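Serine repeat antigen 5 (Plasmodium falciparum, PDB 6X42) is a papain-family pseudo-zymogen of the malaria parasite whose protease-like fold probably serves a role other than ordinary peptide cleavage. Local coordinates at residues Ala78-Val81 / Ala82-Lys86; Pro99-Phe102 / Leu103-Glu107. All coordinates share one frame; numbering follows the deposited sequence.

Interaction 1: Ala78-Val81 / Ala82-Lys86; sequences ALYV and ANCYK
The phenol ring of Tyr80 carries Cys84 SG over the middle of one face, 3.5 Å from the ring centroid and only 11° off its normal, while Pro113, Val132 and Tyr109 also touch the tyrosine. This is a sulfur-aromatic contact at the C-terminal end of the short helix 78-83. Cys84 is the first residue to leave helical geometry, and it is joined to Cys129 by a disulfide, so the ring packs against a bridged sulfur. Tyr80 has CG anti to the backbone N (chi1 -168°), which sends the ring outward and slightly toward the C-terminal end, so that Cys84 SG comes to lie over its face. A flat, polarisable ring suits a sulfur so placed. The last turn is held less regularly than the first: Ala82 N gives a good bond to Ala78 O (2.9 Å), whereas Asn83 N reaches both Leu79 O and Tyr80 O weakly. Small Ala82 and Ala78 let the helix lie close to Ile55 of helix 53-68. The amide of Asn83 crosses Leu79 and joins this helix end to a loop, with OD1 accepting from Gly126 N and ND2 bonded to Tyr118 OH and Lys124 O. Its ND2 lies 3.6 Å from Leu79 CG.

Interaction 2: Pro99-Phe102 / Leu103-Glu107; sequences PMEF and LQIIE
Phe102 and Ile106, one turn apart, lie obliquely to each other, with the methyl CD1 of Ile106 brought to 3.6 Å from Phe102 CE2. The methyl meets the ring at a slant. Phe102 holds CG anti to its own nitrogen (chi1 -179°), which stands the ring out from the helix side, almost square to its axis, and Ile106, with CG1 beside its backbone N, reaches back to it. Flat and branched shapes fit closely here, and both residues go on to touch Leu62 of helix 53-68. The second pair, Glu101 and Ile105, is also angled: the methyl CD1 of Ile105 sits 4.0 Å from Glu101 CG, loosely beside the stem and carboxylate and nearer to the backbone O of Glu101. The extended chain carries the carboxylate onward, where OE1 bonds Ser97 OG and OE2 forms a salt bridge with Arg92. All of this belongs to helix 99-109 of the papain-like fold, an amphipathic helix whose buried residues meet helix 53-68 and strand 273-280. Four successive i to i+4 bonds keep its turns regular, from Leu103 N to Pro99 O (3.1 Å) through Ile106 N to Phe102 O, the last nearly straight at 168°. Pro99 suits the first turn, where a missing N-H costs little. Leu103 turns to Phe277 and Ile145, while exposed Gln104 bonds weakly through NE2 to Asp108 OD2.

In the fold
Both interactions lie within single helices, 78-83 and 99-109, which follow each other in the chain and pack together, the interaction centres about 10 Å apart. Val81 CG1 meets Phe102 CD1 at 3.7 Å, and Cys84 O lies 3.4 Å from Ile105 CG2; each helix also touches helix 53-68. The touching residues of interaction 1 are all buried, and its chemistry is that of a helix terminus: weakening backbone bonds, a disulfide and a side-chain amide tied to loops. Interaction 2, which runs from the first turn through most of its helix, has regular bonding and a mainly apolar inner side, with Gln104 and Glu107 exposed. Arg92 serves both helices, donating to Ala82 O and pairing with Glu101.

Interaction 1: Ala78-Val81 / Ala82-Lys86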
loop_
_atom_site.group_PDB
_atom_site.type_symbol
_atom_site.label_atom_id
_atom_site.label_comp_id
_atom_site.label_asym_id
_atom_site.label_seq_id
_atom_site.Cartn_x
_atom_site.Cartn_y
_atom_site.Cartn_z
ATOM N N ALA A 78 6.337 11.679 2.192
ATOM C CA ALA A 78 5.790 11.541 0.848
ATOM C C ALA A 78 6.210 12.714 -0.029
ATOM O O ALA A 78 6.398 12.562 -1.239
ATOM C CB ALA A 78 4.267 11.480 0.892
ATOM N N LEU A 79 6.310 13.908 0.560
ATOM C CA LEU A 79 6.619 15.101 -0.231
ATOM C C LEU A 79 8.022 15.036 -0.826
ATOM O O LEU A 79 8.244 15.477 -1.960
ATOM C CB LEU A 79 6.435 16.347 0.630
ATOM C CG LEU A 79 6.383 17.679 -0.124
ATOM C CD1 LEU A 79 5.166 17.732 -1.041
ATOM C CD2 LEU A 79 6.377 18.855 0.860
ATOM N N TYR A 80 8.979 14.460 -0.093
ATOM C CA TYR A 80 10.318 14.304 -0.646
ATOM C C TYR A 80 10.292 13.428 -1.890
ATOM O O TYR A 80 10.918 13.748 -2.910
ATOM C CB TYR A 80 11.268 13.727 0.402
ATOM C CG TYR A 80 12.721 13.805 -0.019
ATOM C CD1 TYR A 80 13.471 14.945 0.199
ATOM C CD2 TYR A 80 13.326 12.746 -0.680
ATOM C CE1 TYR A 80 14.797 15.026 -0.209
ATOM C CE2 TYR A 80 14.650 12.814 -1.083
ATOM C CZ TYR A 80 15.379 13.958 -0.856
ATOM O OH TYR A 80 16.701 14.041 -1.267
ATOM N N VAL A 81 9.568 12.308 -1.820
ATOM C CA VAL A 81 9.468 11.402 -2.956
ATOM C C VAL A 81 8.749 12.069 -4.118
ATOM O O VAL A 81 9.098 11.856 -5.283
ATOM C CB VAL A 81 8.815 10.075 -2.531
ATOM C CG1 VAL A 81 8.652 9.147 -3.720
ATOM C CG2 VAL A 81 9.630 9.438 -1.409
ATOM N N ALA A 82 7.727 12.878 -3.835
ATOM C CA ALA A 82 7.027 13.562 -4.914
ATOM C C ALA A 82 7.943 14.520 -5.656
ATOM O O ALA A 82 7.835 14.674 -6.872
ATOM C CB ALA A 82 5.861 14.368 -4.346
ATOM N N ASN A 83 8.826 15.199 -4.937
ATOM C CA ASN A 83 9.504 16.363 -5.485
ATOM C C ASN A 83 10.917 16.091 -5.961
ATOM O O ASN A 83 11.483 16.940 -6.647
ATOM C CB ASN A 83 9.504 17.491 -4.451
ATOM C CG ASN A 83 8.111 18.030 -4.218
ATOM O OD1 ASN A 83 7.192 17.761 -5.007
ATOM N ND2 ASN A 83 7.938 18.813 -3.160
ATOM N N CYS A 84 11.492 14.952 -5.620
ATOM C CA CYS A 84 12.891 14.648 -5.904
ATOM C C CYS A 84 12.934 13.526 -6.935
ATOM O O CYS A 84 12.585 12.379 -6.632
ATOM C CB CYS A 84 13.605 14.261 -4.614
ATOM S SG CYS A 84 13.512 15.590 -3.395
ATOM N N TYR A 85 13.353 13.857 -8.152
ATOM C CA TYR A 85 13.427 12.893 -9.238
ATOM C C TYR A 85 14.428 13.394 -10.274
ATOM O O TYR A 85 14.689 14.593 -10.378
ATOM C CB TYR A 85 12.045 12.676 -9.864
ATOM C CG TYR A 85 11.382 13.940 -10.378
ATOM C CD1 TYR A 85 11.677 14.429 -11.646
ATOM C CD2 TYR A 85 10.459 14.637 -9.601
ATOM C CE1 TYR A 85 11.085 15.566 -12.138
ATOM C CE2 TYR A 85 9.849 15.783 -10.085
ATOM C CZ TYR A 85 10.169 16.241 -11.361
ATOM O OH TYR A 85 9.594 17.382 -11.878
ATOM N N LYS A 86 15.000 12.461 -11.024
ATOM C CA LYS A 86 15.892 12.786 -12.129
ATOM C C LYS A 86 15.093 12.933 -13.429
ATOM O O LYS A 86 13.995 12.396 -13.576
ATOM C CB LYS A 86 16.946 11.683 -12.276
ATOM C CG LYS A 86 17.850 11.528 -11.060
#

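Interaction 2: Pro99-Phe102 / Leu103-Glu107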
loop_
_atom_site.group_PDB
_atom_site.type_symbol
_atom_site.label_atom_id
_atom_site.label_comp_id
_atom_site.label_asym_id
_atom_site.label_seq_id
_atom_site.Cartn_x
_atom_site.Cartn_y
_atom_site.Cartn_z
ATOM N N PRO A 99 4.397 2.297 -8.326
ATOM C CA PRO A 99 5.379 1.757 -7.374
ATOM C C PRO A 99 6.734 1.497 -7.988
ATOM O O PRO A 99 7.750 1.618 -7.298
ATOM C CB PRO A 99 4.719 0.464 -6.869
ATOM C CG PRO A 99 3.267 0.736 -7.038
ATOM C CD PRO A 99 3.145 1.529 -8.315
ATOM N N MET A 100 6.771 1.147 -9.275
ATOM C CA MET A 100 8.041 1.008 -9.981
ATOM C C MET A 100 8.833 2.305 -9.929
ATOM O O MET A 100 10.048 2.290 -9.688
ATOM C CB MET A 100 7.751 0.568 -11.421
ATOM C CG MET A 100 6.812 -0.672 -11.541
ATOM S SD MET A 100 4.983 -0.479 -11.404
ATOM C CE MET A 100 4.552 -2.038 -10.647
ATOM N N GLU A 101 8.178 3.439 -10.183
ATOM C CA GLU A 101 8.938 4.682 -10.143
ATOM C C GLU A 101 9.355 5.017 -8.714
ATOM O O GLU A 101 10.433 5.577 -8.485
ATOM C CB GLU A 101 8.204 5.867 -10.778
ATOM C CG GLU A 101 9.158 7.089 -10.776
ATOM C CD GLU A 101 8.622 8.408 -11.335
ATOM O OE1 GLU A 101 7.431 8.531 -11.682
ATOM O OE2 GLU A 101 9.435 9.353 -11.433
ATOM N N PHE A 102 8.508 4.696 -7.739
ATOM C CA PHE A 102 8.867 4.905 -6.341
ATOM C C PHE A 102 10.206 4.255 -6.017
ATOM O O PHE A 102 11.092 4.880 -5.415
ATOM C CB PHE A 102 7.737 4.379 -5.458
ATOM C CG PHE A 102 7.968 4.560 -4.001
ATOM C CD1 PHE A 102 7.450 5.673 -3.328
ATOM C CD2 PHE A 102 8.637 3.596 -3.267
ATOM C CE1 PHE A 102 7.655 5.836 -1.975
ATOM C CE2 PHE A 102 8.833 3.753 -1.912
ATOM C CZ PHE A 102 8.341 4.877 -1.259
ATOM N N LEU A 103 10.386 3.001 -6.422
ATOM C CA LEU A 103 11.660 2.352 -6.148
ATOM C C LEU A 103 12.814 3.028 -6.885
ATOM O O LEU A 103 13.930 3.108 -6.364
ATOM C CB LEU A 103 11.593 0.881 -6.531
ATOM C CG LEU A 103 10.725 0.010 -5.639
ATOM C CD1 LEU A 103 10.784 -1.407 -6.172
ATOM C CD2 LEU A 103 11.161 0.025 -4.195
ATOM N N GLN A 104 12.580 3.495 -8.110
ATOM C CA GLN A 104 13.644 4.160 -8.855
ATOM C C GLN A 104 14.117 5.416 -8.144
ATOM O O GLN A 104 15.310 5.733 -8.160
ATOM C CB GLN A 104 13.141 4.514 -10.248
ATOM C CG GLN A 104 14.266 4.869 -11.197
ATOM C CD GLN A 104 15.183 3.668 -11.485
ATOM O OE1 GLN A 104 14.711 2.555 -11.733
ATOM N NE2 GLN A 104 16.488 3.890 -11.430
ATOM N N ILE A 105 13.197 6.152 -7.525
ATOM C CA ILE A 105 13.572 7.354 -6.792
ATOM C C ILE A 105 14.447 7.002 -5.599
ATOM O O ILE A 105 15.466 7.663 -5.346
ATOM C CB ILE A 105 12.299 8.118 -6.381
ATOM C CG1 ILE A 105 11.641 8.699 -7.632
ATOM C CG2 ILE A 105 12.616 9.193 -5.345
ATOM C CD1 ILE A 105 10.202 9.003 -7.458
ATOM N N ILE A 106 14.085 5.944 -4.866
ATOM C CA ILE A 106 14.956 5.452 -3.796
ATOM C C ILE A 106 16.334 5.087 -4.332
ATOM O O ILE A 106 17.354 5.396 -3.715
ATOM C CB ILE A 106 14.324 4.244 -3.082
ATOM C CG1 ILE A 106 13.090 4.677 -2.331
ATOM C CG2 ILE A 106 15.349 3.596 -2.133
ATOM C CD1 ILE A 106 12.396 3.517 -1.671
ATOM N N GLU A 107 16.385 4.353 -5.447
ATOM C CA GLU A 107 17.688 3.969 -5.992
ATOM C C GLU A 107 18.512 5.196 -6.348
ATOM O O GLU A 107 19.730 5.226 -6.131
ATOM C CB GLU A 107 17.498 3.112 -7.243
ATOM C CG GLU A 107 16.640 1.865 -7.045
ATOM C CD GLU A 107 17.445 0.613 -6.762
ATOM O OE1 GLU A 107 18.653 0.730 -6.500
ATOM O OE2 GLU A 107 16.865 -0.488 -6.822
#